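Local coordinates for protein copper-transporting atpase (Sulfolobus solfataricus, PDB 2YJ4) that probably couples ATP hydrolysis to copper transport across the membrane, this chain being the cytosolic part with the phosphorylation and nucleotide-binding domains, at residues T36-Y41 and L202-G207; K154-S159 and E177-L182; D186-I191 and D210-A215; V221-G226 and V239-G244. The protein carries 1 engineered substitution. All coordinates share one frame; numbering follows the deposited sequence.

Interaction 1: residues T36-Y41 and L202-G207; sequences TGTLTY and LMIGDG. With PO4 (phosphate ion), chain D.
T38 and I204 meet by their methyl branches, CG2 to CG2 at 3.4 Å, with the two side chains crossing at about a right angle. T38 also passes D206, running the opposite way, and its OG1 lies 3.6 Å from D206 CB. D206 sets CG opposite its backbone N (chi1 174°), which brings D206 OD2 to 3.5 Å from G37 O. These are two acceptors side by side and do not bond; R138 NH2 donates to G37 O. D206 OD1 leaves no room for a CB on G37. With an alanine here instead of D206, the carboxylate is gone and the G37 backbone would probably lose its cover on that side. T36 turns OG1 beside its own N (chi1 -48°), so T36 OG1 (2.9 Å) and T36 N (3.0 Å) both donate to one phosphate oxygen, PO4 O1. Within this segment G37 N donates to T40 OG1 over 2.9 Å, almost straight at 174°. T36 is an ATP-binding residue. T36-G37-T38 and G205-D206-G207 lie in the TGT and GDG signatures of the P-type phosphorylation domain. Helix 35-39 lies against the end of strand 201-205, with F33 of strand 30-34 and M223 of strand 219-223 closing round T38.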
# COMPACT_ATOMS: atom_id res chain seq x y z
N THR A 36 -1.00 1.02 2.45
CA THR A 36 -0.69 0.23 1.26
C THR A 36 -0.36 -1.23 1.54
O THR A 36 0.60 -1.54 2.23
CB THR A 36 0.50 0.83 0.47
OG1 THR A 36 0.29 2.24 0.29
CG2 THR A 36 0.62 0.19 -0.89
N GLY A 37 -1.15 -2.14 0.98
CA GLY A 37 -0.88 -3.56 1.13
C GLY A 37 -1.36 -4.10 2.47
O GLY A 37 -1.21 -5.29 2.75
N THR A 38 -1.92 -3.24 3.30
CA THR A 38 -2.51 -3.68 4.56
C THR A 38 -4.02 -3.51 4.47
O THR A 38 -4.75 -4.49 4.41
CB THR A 38 -1.91 -2.94 5.78
OG1 THR A 38 -0.52 -3.26 5.90
CG2 THR A 38 -2.57 -3.38 7.05
N LEU A 39 -4.49 -2.27 4.45
CA LEU A 39 -5.90 -2.00 4.19
C LEU A 39 -6.25 -2.14 2.71
O LEU A 39 -7.42 -2.13 2.33
CB LEU A 39 -6.26 -0.60 4.69
CG LEU A 39 -6.02 -0.34 6.17
CD1 LEU A 39 -6.35 1.10 6.52
CD2 LEU A 39 -6.85 -1.28 7.02
N THR A 40 -5.23 -2.27 1.87
CA THR A 40 -5.45 -2.46 0.44
C THR A 40 -4.60 -3.61 -0.02
O THR A 40 -3.65 -3.99 0.66
CB THR A 40 -4.95 -1.27 -0.39
OG1 THR A 40 -3.51 -1.30 -0.43
CG2 THR A 40 -5.44 0.06 0.17
N TYR A 41 -4.92 -4.17 -1.18
CA TYR A 41 -4.03 -5.10 -1.83
C TYR A 41 -2.86 -4.24 -2.28
O TYR A 41 -2.98 -3.02 -2.38
CB TYR A 41 -4.74 -5.77 -3.01
CG TYR A 41 -5.94 -6.61 -2.60
CD1 TYR A 41 -5.78 -7.91 -2.11
CD2 TYR A 41 -7.23 -6.10 -2.69
CE1 TYR A 41 -6.88 -8.69 -1.73
CE2 TYR A 41 -8.33 -6.86 -2.33
CZ TYR A 41 -8.16 -8.15 -1.85
OH TYR A 41 -9.26 -8.90 -1.48
N LEU A 202 -0.14 -1.19 18.61
CA LEU A 202 -0.02 -2.35 17.73
C LEU A 202 -0.15 -1.84 16.31
O LEU A 202 -1.07 -1.08 16.01
CB LEU A 202 -1.10 -3.39 18.03
CG LEU A 202 -0.96 -4.70 17.22
CD1 LEU A 202 -1.54 -5.88 17.97
CD2 LEU A 202 -1.59 -4.58 15.84
N MET A 203 0.79 -2.22 15.45
CA MET A 203 0.79 -1.72 14.08
C MET A 203 0.86 -2.84 13.09
O MET A 203 1.61 -3.80 13.27
CB MET A 203 1.95 -0.75 13.81
CG MET A 203 2.22 -0.47 12.31
SD MET A 203 3.53 0.76 12.06
CE MET A 203 3.24 1.69 13.56
N ILE A 204 0.06 -2.72 12.05
CA ILE A 204 0.13 -3.64 10.95
C ILE A 204 0.75 -2.92 9.76
O ILE A 204 0.35 -1.80 9.43
CB ILE A 204 -1.26 -4.22 10.60
CG1 ILE A 204 -1.89 -4.83 11.85
CG2 ILE A 204 -1.13 -5.29 9.53
CD1 ILE A 204 -2.95 -3.97 12.50
N GLY A 205 1.74 -3.55 9.15
CA GLY A 205 2.44 -2.97 8.02
C GLY A 205 2.74 -3.99 6.93
O GLY A 205 2.39 -5.17 7.05
N ASP A 206 3.41 -3.53 5.89
CA ASP A 206 3.62 -4.30 4.67
C ASP A 206 4.49 -3.51 3.71
O ASP A 206 4.04 -2.52 3.11
CB ASP A 206 2.28 -4.56 3.98
CG ASP A 206 2.44 -5.24 2.63
OD1 ASP A 206 2.90 -4.57 1.68
OD2 ASP A 206 2.09 -6.45 2.52
N GLY A 207 5.74 -3.92 3.54
CA GLY A 207 6.53 -3.26 2.52
C GLY A 207 7.49 -2.21 3.03
O GLY A 207 7.51 -1.88 4.22
P PO4 D . 2.29 3.04 3.06
O1 PO4 D . 0.83 3.41 2.89
O2 PO4 D . 3.01 4.15 3.80
O3 PO4 D . 2.38 1.75 3.83
O4 PO4 D . 2.98 2.92 1.71

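Interaction 2: residues K154-S159 and E177-L182; sequences KIIILS and EYYSNL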
# COMPACT_ATOMS: atom_id res chain seq x y z
N LYS A 154 -8.39 3.02 19.95
CA LYS A 154 -8.18 4.10 18.99
C LYS A 154 -7.52 3.52 17.74
O LYS A 154 -6.57 2.72 17.81
CB LYS A 154 -7.30 5.20 19.59
CG LYS A 154 -6.80 6.22 18.59
CD LYS A 154 -5.82 7.18 19.25
CE LYS A 154 -4.96 6.44 20.27
NZ LYS A 154 -4.14 7.35 21.11
N ILE A 155 -8.03 3.92 16.59
CA ILE A 155 -7.52 3.39 15.35
C ILE A 155 -6.97 4.52 14.54
O ILE A 155 -7.64 5.53 14.35
CB ILE A 155 -8.63 2.70 14.54
CG1 ILE A 155 -9.18 1.51 15.33
CG2 ILE A 155 -8.10 2.28 13.19
CD1 ILE A 155 -10.14 0.67 14.54
N ILE A 156 -5.73 4.37 14.08
CA ILE A 156 -5.08 5.37 13.27
C ILE A 156 -4.63 4.75 11.96
O ILE A 156 -4.14 3.61 11.94
CB ILE A 156 -3.84 5.97 14.01
CG1 ILE A 156 -4.26 6.54 15.38
CG2 ILE A 156 -3.15 7.02 13.14
CD1 ILE A 156 -3.10 7.04 16.22
N ILE A 157 -4.78 5.48 10.87
CA ILE A 157 -4.21 5.05 9.60
C ILE A 157 -3.07 5.97 9.17
O ILE A 157 -3.21 7.19 9.23
CB ILE A 157 -5.24 4.99 8.50
CG1 ILE A 157 -6.37 4.02 8.90
CG2 ILE A 157 -4.57 4.56 7.19
CD1 ILE A 157 -7.51 3.94 7.90
N LEU A 158 -1.96 5.37 8.76
CA LEU A 158 -0.80 6.06 8.21
C LEU A 158 -0.46 5.60 6.79
O LEU A 158 -0.59 4.42 6.48
CB LEU A 158 0.42 5.77 9.09
CG LEU A 158 0.34 6.10 10.56
CD1 LEU A 158 1.65 5.73 11.23
CD2 LEU A 158 -0.00 7.57 10.75
N SER A 159 -0.02 6.52 5.94
CA SER A 159 0.59 6.13 4.66
C SER A 159 1.44 7.25 4.05
O SER A 159 1.29 8.42 4.40
CB SER A 159 -0.45 5.65 3.63
OG SER A 159 -1.38 6.66 3.32
N GLU A 177 -9.26 9.38 12.37
CA GLU A 177 -7.86 9.77 12.52
C GLU A 177 -6.89 9.07 11.57
O GLU A 177 -6.64 7.86 11.68
CB GLU A 177 -7.41 9.58 13.96
CG GLU A 177 -6.13 10.31 14.28
CD GLU A 177 -5.99 10.64 15.75
OE1 GLU A 177 -6.71 10.01 16.57
OE2 GLU A 177 -5.17 11.53 16.07
N TYR A 178 -6.35 9.84 10.63
CA TYR A 178 -5.42 9.34 9.63
C TYR A 178 -4.41 10.42 9.28
O TYR A 178 -4.63 11.59 9.58
CB TYR A 178 -6.17 8.94 8.37
CG TYR A 178 -6.72 10.11 7.60
CD1 TYR A 178 -5.94 10.77 6.66
CD2 TYR A 178 -8.01 10.57 7.82
CE1 TYR A 178 -6.42 11.85 5.96
CE2 TYR A 178 -8.51 11.64 7.12
CZ TYR A 178 -7.71 12.28 6.19
OH TYR A 178 -8.20 13.36 5.48
N TYR A 179 -3.31 10.02 8.65
CA TYR A 179 -2.24 10.91 8.25
C TYR A 179 -1.66 10.47 6.92
O TYR A 179 -1.30 9.30 6.76
CB TYR A 179 -1.14 10.90 9.31
CG TYR A 179 -1.56 11.45 10.65
CD1 TYR A 179 -2.22 12.67 10.75
CD2 TYR A 179 -1.32 10.75 11.82
CE1 TYR A 179 -2.61 13.18 11.98
CE2 TYR A 179 -1.70 11.25 13.05
CZ TYR A 179 -2.35 12.46 13.13
OH TYR A 179 -2.74 12.95 14.35
N SER A 180 -1.56 11.40 5.97
CA SER A 180 -1.10 11.09 4.61
C SER A 180 0.21 11.77 4.26
O SER A 180 0.66 12.66 4.98
CB SER A 180 -2.16 11.52 3.59
OG SER A 180 -2.39 12.91 3.67
N ASN A 181 0.82 11.35 3.16
CA ASN A 181 2.09 11.91 2.69
C ASN A 181 3.22 11.78 3.70
O ASN A 181 4.01 12.71 3.91
CB ASN A 181 1.94 13.38 2.27
CG ASN A 181 3.12 13.88 1.45
OD1 ASN A 181 3.83 13.09 0.82
ND2 ASN A 181 3.33 15.20 1.45
N LEU A 182 3.30 10.60 4.31
CA LEU A 182 4.22 10.35 5.40
C LEU A 182 5.40 9.51 4.94
O LEU A 182 5.23 8.51 4.25
CB LEU A 182 3.49 9.61 6.52
CG LEU A 182 3.03 10.30 7.80
CD1 LEU A 182 2.40 11.67 7.56
CD2 LEU A 182 2.04 9.39 8.52
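I157 pairs with Y178 and L158 with Y179 as parallel strands, and the backbone bonds alternate across the join. I157 N donates to E177 O at 3.1 Å, in the carbonyl plane. Y179 N returns a bond to I157 O at 2.9 Å, and S159 N then donates to Y179 O at 3.2 Å. Past the strand ends, L182 N closes on S159 O at 3.0 Å, tilted 20° from the carbonyl plane. The side chains divide between the two faces. As bridged partners on one face, L158 and Y179 lie side by side and point the same way, and both set CG beside the backbone N (chi1 -57° and -65°). L158 CD2 meets the edge of the Y179 ring in its plane, and is 3.6 Å from Y179 CD2. It also touches L182 CD2 at 3.5 Å, so one methyl meets a ring edge and a second leucine from directions about at right angles. On the other face, I157 and Y178 touch at CB, 4.1 Å apart, and the Y178 ring leads away. At the start, the K154 chain passes E177 without its charge reaching the carboxylate. S159, which binds ATP, ends the strand. This is the closing pair of a beta-alpha-beta unit. Helix 163-173 covers the Y178 face, helix 184-196 the L158 and Y179 face, and strand 30-34 lies beyond strand 154-158.

Interaction 3: residues D186-I191 and D210-A215; sequences DKVRII and DAAALA. With PO4 (phosphate ion), chain D.
K187 sets its CG beside its own backbone N (chi1 -71°) and then runs fully extended, which carries NZ to D210. D210 also turns CG to the side of its N (chi1 -56°). Its carboxylate end thus comes back towards K187, although its CB points away. The two chains cross at a slant and form a salt bridge, K187 NZ to D210 OD1 at 3.0 Å, nearly in line with the C-O bond. The same NZ donates to PO4 O2 at 2.6 Å and to N209 O. The ammonium is therefore shared between protein oxygens and the phosphate, consistent with the binding of ATP by K187. D206 N donates to D210 OD2 and helps to set the turn of the carboxylate. Replacing D210 by an alanine would probably leave K187 NZ without its acidic partner and D206 N without this acceptor. Below this polar end the helices pack through small side chains. I191 CD1 presses on A213 CB at 3.4 Å, and K187 CB lies over the same methyl at 4.0 Å. V188 CG2 reaches A212 CB at 4.0 Å, nearer the surface. The alanines allow the axes to approach to 8.5 Å, almost parallel, with a crossing angle of -19°. K187 is placed like the motif III lysine of the haloacid dehalogenase fold, and D210 like an acidic residue of motif IV. Helices 184-196 and 211-216 lie next to each other on one side of the parallel sheet. M203 of strand 201-205 touches both I191 and A213, and helix 228-231 packs against A211 and L214.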
# COMPACT_ATOMS: atom_id res chain seq x y z
N ASP A 186 8.72 10.33 9.28
CA ASP A 186 7.50 10.84 9.89
C ASP A 186 6.82 9.76 10.73
O ASP A 186 6.39 10.03 11.86
CB ASP A 186 6.50 11.30 8.83
CG ASP A 186 7.05 12.40 7.96
OD1 ASP A 186 7.86 13.23 8.45
OD2 ASP A 186 6.64 12.43 6.78
N LYS A 187 6.69 8.55 10.18
CA LYS A 187 5.93 7.53 10.88
C LYS A 187 6.60 7.17 12.20
O LYS A 187 5.93 7.01 13.22
CB LYS A 187 5.77 6.28 10.03
CG LYS A 187 4.83 6.42 8.85
CD LYS A 187 4.94 5.14 8.02
CE LYS A 187 3.98 5.12 6.87
NZ LYS A 187 4.42 4.06 5.94
N VAL A 188 7.93 7.05 12.16
CA VAL A 188 8.70 6.74 13.35
C VAL A 188 8.36 7.75 14.43
O VAL A 188 8.12 7.38 15.58
CB VAL A 188 10.21 6.77 13.05
CG1 VAL A 188 11.01 7.02 14.32
CG2 VAL A 188 10.64 5.47 12.38
N ARG A 189 8.28 9.01 14.02
CA ARG A 189 8.05 10.11 14.96
C ARG A 189 6.64 10.17 15.54
O ARG A 189 6.46 10.43 16.74
CB ARG A 189 8.42 11.44 14.31
CG ARG A 189 9.90 11.69 14.40
CD ARG A 189 10.31 12.86 13.56
NE ARG A 189 11.64 13.30 13.93
CZ ARG A 189 12.40 14.06 13.16
NH1 ARG A 189 11.95 14.44 11.97
NH2 ARG A 189 13.62 14.43 13.57
N ILE A 190 5.65 9.92 14.70
CA ILE A 190 4.28 9.83 15.18
C ILE A 190 4.11 8.74 16.26
O ILE A 190 3.55 8.98 17.34
CB ILE A 190 3.30 9.64 14.02
CG1 ILE A 190 3.33 10.89 13.13
CG2 ILE A 190 1.90 9.34 14.53
CD1 ILE A 190 2.39 10.85 11.96
N ILE A 191 4.64 7.56 15.97
CA ILE A 191 4.60 6.44 16.90
C ILE A 191 5.39 6.77 18.16
O ILE A 191 5.04 6.35 19.26
CB ILE A 191 5.24 5.21 16.25
CG1 ILE A 191 4.43 4.81 15.03
CG2 ILE A 191 5.37 4.05 17.22
CD1 ILE A 191 5.14 3.77 14.19
N ASP A 210 7.17 0.71 5.73
CA ASP A 210 6.57 0.33 7.02
C ASP A 210 7.55 -0.27 8.02
O ASP A 210 7.28 -0.27 9.21
CB ASP A 210 5.38 -0.64 6.83
CG ASP A 210 4.30 -0.08 5.91
OD1 ASP A 210 4.35 1.12 5.57
OD2 ASP A 210 3.40 -0.85 5.51
N ALA A 211 8.68 -0.79 7.55
CA ALA A 211 9.57 -1.57 8.42
C ALA A 211 10.00 -0.85 9.71
O ALA A 211 9.80 -1.37 10.81
CB ALA A 211 10.76 -2.07 7.66
N ALA A 212 10.59 0.33 9.57
CA ALA A 212 11.12 1.05 10.73
C ALA A 212 10.02 1.43 11.72
O ALA A 212 10.18 1.22 12.91
CB ALA A 212 11.92 2.30 10.28
N ALA A 213 8.90 1.96 11.24
CA ALA A 213 7.72 2.09 12.10
C ALA A 213 7.34 0.75 12.79
O ALA A 213 7.07 0.74 13.99
CB ALA A 213 6.56 2.63 11.32
N LEU A 214 7.32 -0.36 12.06
CA LEU A 214 6.88 -1.63 12.68
C LEU A 214 7.83 -2.04 13.81
O LEU A 214 7.39 -2.55 14.85
CB LEU A 214 6.80 -2.79 11.66
CG LEU A 214 5.70 -2.87 10.60
CD1 LEU A 214 6.10 -3.88 9.53
CD2 LEU A 214 4.38 -3.25 11.25
N ALA A 215 9.12 -1.81 13.58
CA ALA A 215 10.16 -2.21 14.51
C ALA A 215 10.00 -1.47 15.83
O ALA A 215 10.49 -1.91 16.86
CB ALA A 215 11.52 -1.94 13.92
P PO4 D . 2.29 3.04 3.06
O1 PO4 D . 0.83 3.41 2.89
O2 PO4 D . 3.01 4.15 3.80
O3 PO4 D . 2.38 1.75 3.83
O4 PO4 D . 2.98 2.92 1.71

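Interaction 4: residues V221-G226 and V239-G244; sequences VAMGNG and VSNDIG
N241 meets the turn after M223 in a side-chain-to-backbone contact at the surface, where the end of strand 219-223 faces the loop leading into helix 243-250. M223 to G226 form a type I beta turn, closed by G226 N to M223 O at 3.1 Å. The N241 amide reaches into it. N241 OD1 accepts from N225 N at 2.9 Å, with the donor in the carbonyl plane and on a lone pair (N-H...O angle 149°). G224 N is close as well, 2.7 Å from N241 OD1. A side chain at G224 would run into N241 OD1 and V239 O, so the bare backbone lets the loop come to 3.9 Å, from G224 CA to V239 CA. M223 supplies the apolar part. Its chain bends at chi2 and chi3, so that CE rests 3.5 Å from N241 CA. M223 SD meets I243 CD1 at 3.7 Å, the two side chains crossing at about a right angle. D242 then caps the start of the helix, and K231 NZ donates to G224 O. N241 OD1, with N225 N as its clear donor, thus links the turn to the loop, and the bent M223 side chain packs beside it on N241 and I243.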
# COMPACT_ATOMS: atom_id res chain seq x y z
N VAL A 221 2.73 -6.34 13.48
CA VAL A 221 2.27 -7.35 12.56
C VAL A 221 2.66 -6.99 11.12
O VAL A 221 2.40 -5.89 10.65
CB VAL A 221 0.74 -7.51 12.64
CG1 VAL A 221 0.30 -8.73 11.84
CG2 VAL A 221 0.29 -7.64 14.10
N ALA A 222 3.30 -7.93 10.43
CA ALA A 222 3.56 -7.79 9.01
C ALA A 222 2.55 -8.63 8.20
O ALA A 222 2.08 -9.68 8.67
CB ALA A 222 4.96 -8.22 8.70
N MET A 223 2.19 -8.16 7.01
CA MET A 223 1.32 -8.93 6.13
C MET A 223 2.06 -10.11 5.51
O MET A 223 3.29 -10.11 5.42
CB MET A 223 0.78 -8.04 5.02
CG MET A 223 -0.08 -6.91 5.53
SD MET A 223 -1.56 -7.49 6.35
CE MET A 223 -2.36 -8.36 5.00
N GLY A 224 1.31 -11.12 5.08
CA GLY A 224 1.89 -12.24 4.37
C GLY A 224 2.59 -11.83 3.09
O GLY A 224 3.74 -12.19 2.85
N ASN A 225 1.91 -11.05 2.26
CA ASN A 225 2.51 -10.62 1.00
C ASN A 225 3.53 -9.51 1.22
O ASN A 225 3.96 -8.85 0.27
CB ASN A 225 1.43 -10.21 -0.02
CG ASN A 225 0.35 -9.33 0.60
OD1 ASN A 225 0.57 -8.15 0.92
ND2 ASN A 225 -0.85 -9.90 0.75
N GLY A 226 3.93 -9.33 2.47
CA GLY A 226 4.87 -8.28 2.86
C GLY A 226 6.33 -8.57 2.55
O GLY A 226 6.75 -9.72 2.42
N VAL A 239 0.32 -14.52 7.70
CA VAL A 239 0.54 -15.25 6.46
C VAL A 239 -0.78 -15.41 5.71
O VAL A 239 -0.79 -15.57 4.49
CB VAL A 239 1.16 -16.64 6.70
CG1 VAL A 239 2.47 -16.49 7.45
CG2 VAL A 239 0.19 -17.54 7.46
N SER A 240 -1.88 -15.34 6.45
CA SER A 240 -3.22 -15.42 5.88
C SER A 240 -3.63 -14.14 5.17
O SER A 240 -4.62 -14.12 4.43
CB SER A 240 -4.23 -15.70 6.98
OG SER A 240 -4.32 -14.58 7.84
N ASN A 241 -2.88 -13.06 5.41
CA ASN A 241 -3.25 -11.74 4.88
C ASN A 241 -4.68 -11.42 5.22
O ASN A 241 -5.31 -10.61 4.55
CB ASN A 241 -3.09 -11.69 3.37
CG ASN A 241 -1.68 -11.91 2.94
OD1 ASN A 241 -0.78 -11.19 3.36
ND2 ASN A 241 -1.46 -12.93 2.12
N ASP A 242 -5.19 -12.06 6.27
CA ASP A 242 -6.57 -11.85 6.71
C ASP A 242 -6.62 -11.02 7.98
O ASP A 242 -6.46 -11.54 9.08
CB ASP A 242 -7.27 -13.19 6.96
CG ASP A 242 -8.77 -13.05 7.05
OD1 ASP A 242 -9.41 -12.98 5.97
OD2 ASP A 242 -9.32 -12.98 8.18
N ILE A 243 -6.85 -9.72 7.81
CA ILE A 243 -6.95 -8.80 8.95
C ILE A 243 -7.97 -9.29 9.98
O ILE A 243 -7.65 -9.43 11.16
CB ILE A 243 -7.39 -7.40 8.49
CG1 ILE A 243 -6.67 -7.00 7.19
CG2 ILE A 243 -7.25 -6.39 9.64
CD1 ILE A 243 -5.14 -6.89 7.27
N GLY A 244 -9.20 -9.52 9.54
CA GLY A 244 -10.23 -10.05 10.42
C GLY A 244 -9.68 -11.05 11.41
O GLY A 244 -9.93 -10.96 12.62

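Interactions 1, 2 and 4 each reach the same mainly parallel sheet, while interaction 3 joins two helices packed on one side of it. Interactions 1 and 3 are buried and share the phosphate ion, one binding it through a threonine at a helix start, the other through a lysine. Interaction 2 is partly buried. It is the one built on strand pairing, and its edge strand packs on helix 184-196 of interaction 3. Interaction 4 lies at the surface and relies on a side-chain amide. Strands 201-205 and 219-223 are neighbours and tie interaction 1 to interaction 4. Interactions 2 and 4 do not touch, about 9 Å apart at nearest atoms.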